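Glutathione S-transferase-like protein (PDB 4GLT) binds glutathione and, as a member of the glutathione S-transferase family, probably acts as a transferase. Local coordinates at residues 174-185 with 204-214. Residues are numbered along the deposited sequence; the frame is centred on the assembly and turned at random.
Sequences FSLADIAVGCML and LARHYAAMMKR
Helices 176-185 and 204-212 cross nearly at right angles, at -102°, with their axes 9.8 Å apart at closest approach, and Gly182 and Tyr208 form the nearest CA pair. A side chain at Gly182 would crowd the Met211 methyl; the carbonyl O of Gly182 faces the edge of the Tyr208 ring. At the start of helix 176-185, Asp178 closes a capping box with Ser175: Ser175 N donates to OD2 of Asp178 at 2.9 Å, and Ser175 OG accepts a weak bond from Ala177 N. The other carboxylate oxygen reaches across the contact. His207 NE2 donates to Asp178 OD1 over 2.6 Å, almost straight at 175°; the N-H meets the anti lone pair of OD1, which lies in the imidazole plane, while Cys169 N also donates to this OD1. With CG anti to the backbone N (chi1 -173°), the imidazole of His207 lies against helix 176-185, where Val181 CG1 packs 3.9 Å from ND1. Arg214 lays its guanidinium flat on one face of Phe174, with CZ 3.9 Å from the ring centroid in a cation-pi stack; its NH1 is salt-bridged to Glu43 of helix 32-44. The Met211 chain, bent at chi2 and chi3, brings SD to the edge of the same ring, 3.6 Å from Phe174 CE1, a Met-aromatic contact. With an alanine at Phe174 the ring is gone, and the guanidinium, still paired with Glu43, is likely to turn more freely, while a gap would probably open beside the Met211 sulfur. Toward the other end, Leu185 CD1 lies 3.8 Å from Tyr208 CD1, and its CD2 meets Leu204 CD1. Within the all-helical C-terminal domain of the GST fold, one buried carboxylate, with N-H partners on both oxygens, thus joins the cap of helix 176-191 to helix 202-212; its negative charge probably polarises the imidazole.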
loop_
_atom_site.group_PDB
_atom_site.type_symbol
_atom_site.label_atom_id
_atom_site.label_comp_id
_atom_site.label_asym_id
_atom_site.label_seq_id
_atom_site.Cartn_x
_atom_site.Cartn_y
_atom_site.Cartn_z
ATOM N N PHE A 174 -14.828 -9.816 13.692
ATOM C CA PHE A 174 -14.876 -9.267 12.371
ATOM C C PHE A 174 -14.025 -8.004 12.319
ATOM O O PHE A 174 -14.257 -7.054 13.059
ATOM C CB PHE A 174 -16.329 -8.970 12.016
ATOM C CG PHE A 174 -16.502 -8.427 10.639
ATOM C CD1 PHE A 174 -16.505 -9.276 9.554
ATOM C CD2 PHE A 174 -16.661 -7.067 10.433
ATOM C CE1 PHE A 174 -16.649 -8.774 8.273
ATOM C CE2 PHE A 174 -16.820 -6.556 9.155
ATOM C CZ PHE A 174 -16.809 -7.412 8.077
ATOM N N SER A 175 -13.018 -8.001 11.460
ATOM C CA SER A 175 -12.171 -6.834 11.346
ATOM C C SER A 175 -11.886 -6.486 9.895
ATOM O O SER A 175 -12.338 -7.165 8.967
ATOM C CB SER A 175 -10.856 -7.068 12.090
ATOM O OG SER A 175 -10.178 -8.190 11.557
ATOM N N LEU A 176 -11.137 -5.404 9.721
ATOM C CA LEU A 176 -10.601 -5.028 8.436
ATOM C C LEU A 176 -10.025 -6.261 7.731
ATOM O O LEU A 176 -10.150 -6.403 6.520
ATOM C CB LEU A 176 -9.525 -3.963 8.642
ATOM C CG LEU A 176 -8.848 -3.371 7.417
ATOM C CD1 LEU A 176 -9.888 -2.774 6.478
ATOM C CD2 LEU A 176 -7.810 -2.329 7.837
ATOM N N ALA A 177 -9.403 -7.162 8.492
ATOM C CA ALA A 177 -8.814 -8.358 7.895
ATOM C C ALA A 177 -9.838 -9.072 7.007
ATOM O O ALA A 177 -9.667 -9.194 5.790
ATOM C CB ALA A 177 -8.306 -9.294 8.979
ATOM N N ASP A 178 -10.914 -9.531 7.631
ATOM C CA ASP A 178 -11.984 -10.215 6.918
ATOM C C ASP A 178 -12.481 -9.445 5.701
ATOM O O ASP A 178 -12.626 -10.007 4.612
ATOM C CB ASP A 178 -13.092 -10.486 7.907
ATOM C CG ASP A 178 -12.557 -11.185 9.136
ATOM O OD1 ASP A 178 -12.229 -12.384 9.015
ATOM O OD2 ASP A 178 -12.402 -10.526 10.187
ATOM N N ILE A 179 -12.725 -8.157 5.872
ATOM C CA ILE A 179 -13.179 -7.363 4.751
ATOM C C ILE A 179 -12.187 -7.470 3.605
ATOM O O ILE A 179 -12.572 -7.633 2.444
ATOM C CB ILE A 179 -13.359 -5.890 5.139
ATOM C CG1 ILE A 179 -14.458 -5.760 6.199
ATOM C CG2 ILE A 179 -13.684 -5.062 3.910
ATOM C CD1 ILE A 179 -14.775 -4.330 6.577
ATOM N N ALA A 180 -10.905 -7.394 3.934
ATOM C CA ALA A 180 -9.881 -7.351 2.907
ATOM C C ALA A 180 -9.813 -8.673 2.168
ATOM O O ALA A 180 -9.642 -8.713 0.949
ATOM C CB ALA A 180 -8.537 -6.995 3.505
ATOM N N VAL A 181 -9.941 -9.757 2.918
ATOM C CA VAL A 181 -9.938 -11.084 2.331
ATOM C C VAL A 181 -11.166 -11.310 1.444
ATOM O O VAL A 181 -11.097 -12.019 0.446
ATOM C CB VAL A 181 -9.842 -12.155 3.432
ATOM C CG1 VAL A 181 -10.246 -13.524 2.908
ATOM C CG2 VAL A 181 -8.435 -12.171 4.000
ATOM N N GLY A 182 -12.289 -10.698 1.802
ATOM C CA GLY A 182 -13.493 -10.791 0.973
ATOM C C GLY A 182 -13.324 -10.068 -0.358
ATOM O O GLY A 182 -13.532 -10.636 -1.432
ATOM N N CYS A 183 -12.948 -8.802 -0.289
ATOM C CA CYS A 183 -12.740 -8.019 -1.498
ATOM C C CYS A 183 -11.737 -8.687 -2.434
ATOM O O CYS A 183 -11.917 -8.671 -3.654
ATOM C CB CYS A 183 -12.324 -6.592 -1.132
ATOM S SG CYS A 183 -13.574 -5.791 -0.096
ATOM N N MET A 184 -10.693 -9.277 -1.854
ATOM C CA MET A 184 -9.681 -10.034 -2.596
ATOM C C MET A 184 -10.266 -11.203 -3.398
ATOM O O MET A 184 -10.087 -11.282 -4.621
ATOM C CB MET A 184 -8.613 -10.584 -1.631
ATOM C CG MET A 184 -7.630 -11.529 -2.314
ATOM S SD MET A 184 -6.735 -12.603 -1.179
ATOM C CE MET A 184 -8.085 -13.466 -0.383
ATOM N N LEU A 185 -10.931 -12.120 -2.690
ATOM C CA LEU A 185 -11.606 -13.263 -3.303
ATOM C C LEU A 185 -12.602 -12.843 -4.386
ATOM O O LEU A 185 -12.637 -13.414 -5.485
ATOM C CB LEU A 185 -12.334 -14.059 -2.230
ATOM C CG LEU A 185 -11.430 -14.590 -1.110
ATOM C CD1 LEU A 185 -12.224 -14.954 0.133
ATOM C CD2 LEU A 185 -10.613 -15.778 -1.598
ATOM N N LEU A 204 -11.253 -20.802 3.239
ATOM C CA LEU A 204 -11.486 -19.519 2.587
ATOM C C LEU A 204 -12.904 -19.431 2.028
ATOM O O LEU A 204 -13.582 -18.423 2.200
ATOM C CB LEU A 204 -10.457 -19.267 1.482
ATOM C CG LEU A 204 -9.056 -18.768 1.866
ATOM C CD1 LEU A 204 -8.283 -18.312 0.630
ATOM C CD2 LEU A 204 -9.136 -17.635 2.877
ATOM N N ALA A 205 -13.346 -20.494 1.364
ATOM C CA ALA A 205 -14.706 -20.550 0.837
ATOM C C ALA A 205 -15.733 -20.407 1.965
ATOM O O ALA A 205 -16.739 -19.712 1.810
ATOM C CB ALA A 205 -14.924 -21.843 0.068
ATOM N N ARG A 206 -15.473 -21.062 3.094
ATOM C CA ARG A 206 -16.294 -20.890 4.294
ATOM C C ARG A 206 -16.314 -19.444 4.788
ATOM O O ARG A 206 -17.358 -18.925 5.193
ATOM C CB ARG A 206 -15.788 -21.781 5.421
ATOM C CG ARG A 206 -16.234 -21.307 6.797
ATOM C CD ARG A 206 -16.114 -22.413 7.840
ATOM N NE ARG A 206 -14.759 -22.956 7.895
ATOM C CZ ARG A 206 -13.743 -22.364 8.517
ATOM N NH1 ARG A 206 -13.926 -21.204 9.139
ATOM N NH2 ARG A 206 -12.541 -22.926 8.513
ATOM N N HIS A 207 -15.149 -18.805 4.776
ATOM C CA HIS A 207 -15.043 -17.412 5.172
ATOM C C HIS A 207 -15.844 -16.572 4.187
ATOM O O HIS A 207 -16.631 -15.715 4.580
ATOM C CB HIS A 207 -13.577 -16.980 5.170
ATOM C CG HIS A 207 -13.343 -15.604 5.718
ATOM N ND1 HIS A 207 -13.430 -14.462 4.945
ATOM C CD2 HIS A 207 -13.007 -15.188 6.964
ATOM C CE1 HIS A 207 -13.162 -13.406 5.691
ATOM N NE2 HIS A 207 -12.909 -13.819 6.923
ATOM N N TYR A 208 -15.636 -16.836 2.901
ATOM C CA TYR A 208 -16.320 -16.114 1.838
ATOM C C TYR A 208 -17.823 -16.289 1.973
ATOM O O TYR A 208 -18.602 -15.388 1.654
ATOM C CB TYR A 208 -15.858 -16.620 0.470
ATOM C CG TYR A 208 -16.282 -15.737 -0.681
ATOM C CD1 TYR A 208 -15.827 -14.429 -0.779
ATOM C CD2 TYR A 208 -17.127 -16.211 -1.674
ATOM C CE1 TYR A 208 -16.207 -13.616 -1.833
ATOM C CE2 TYR A 208 -17.513 -15.406 -2.730
ATOM C CZ TYR A 208 -17.051 -14.109 -2.806
ATOM O OH TYR A 208 -17.429 -13.304 -3.857
ATOM N N ALA A 209 -18.222 -17.462 2.450
ATOM C CA ALA A 209 -19.623 -17.737 2.710
ATOM C C ALA A 209 -20.163 -16.751 3.737
ATOM O O ALA A 209 -21.091 -15.996 3.451
ATOM C CB ALA A 209 -19.803 -19.166 3.192
ATOM N N ALA A 210 -19.579 -16.761 4.934
ATOM C CA ALA A 210 -19.935 -15.791 5.969
ATOM C C ALA A 210 -20.018 -14.357 5.421
ATOM O O ALA A 210 -20.980 -13.642 5.682
ATOM C CB ALA A 210 -18.941 -15.861 7.116
ATOM N N MET A 211 -19.000 -13.943 4.673
ATOM C CA MET A 211 -18.941 -12.593 4.100
ATOM C C MET A 211 -20.083 -12.287 3.130
ATOM O O MET A 211 -20.673 -11.207 3.164
ATOM C CB MET A 211 -17.603 -12.381 3.383
ATOM C CG MET A 211 -16.384 -12.464 4.289
ATOM S SD MET A 211 -16.338 -11.149 5.520
ATOM C CE MET A 211 -16.580 -9.723 4.468
ATOM N N MET A 212 -20.374 -13.233 2.245
ATOM C CA MET A 212 -21.472 -13.077 1.297
ATOM C C MET A 212 -22.815 -12.841 1.980
ATOM O O MET A 212 -23.789 -12.454 1.330
ATOM C CB MET A 212 -21.574 -14.312 0.404
ATOM C CG MET A 212 -20.634 -14.289 -0.782
ATOM S SD MET A 212 -20.926 -12.805 -1.751
ATOM C CE MET A 212 -20.411 -13.359 -3.377
ATOM N N LYS A 213 -22.868 -13.084 3.286
ATOM C CA LYS A 213 -24.114 -12.932 4.038
ATOM C C LYS A 213 -24.296 -11.532 4.624
ATOM O O LYS A 213 -25.294 -11.256 5.289
ATOM C CB LYS A 213 -24.212 -13.989 5.145
ATOM C CG LYS A 213 -24.408 -15.413 4.643
ATOM C CD LYS A 213 -24.256 -16.419 5.777
ATOM C CE LYS A 213 -24.246 -17.848 5.255
ATOM N NZ LYS A 213 -25.517 -18.199 4.556
ATOM N N ARG A 214 -23.365 -10.638 4.329
ATOM C CA ARG A 214 -23.456 -9.271 4.809
ATOM C C ARG A 214 -23.854 -8.329 3.689
ATOM O O ARG A 214 -23.267 -8.342 2.621
ATOM C CB ARG A 214 -22.128 -8.818 5.392
ATOM C CG ARG A 214 -21.632 -9.649 6.538
ATOM C CD ARG A 214 -20.525 -8.941 7.272
ATOM N NE ARG A 214 -20.266 -9.572 8.553
ATOM C CZ ARG A 214 -20.344 -8.959 9.722
ATOM N NH1 ARG A 214 -20.661 -7.684 9.785
ATOM N NH2 ARG A 214 -20.094 -9.623 10.832
#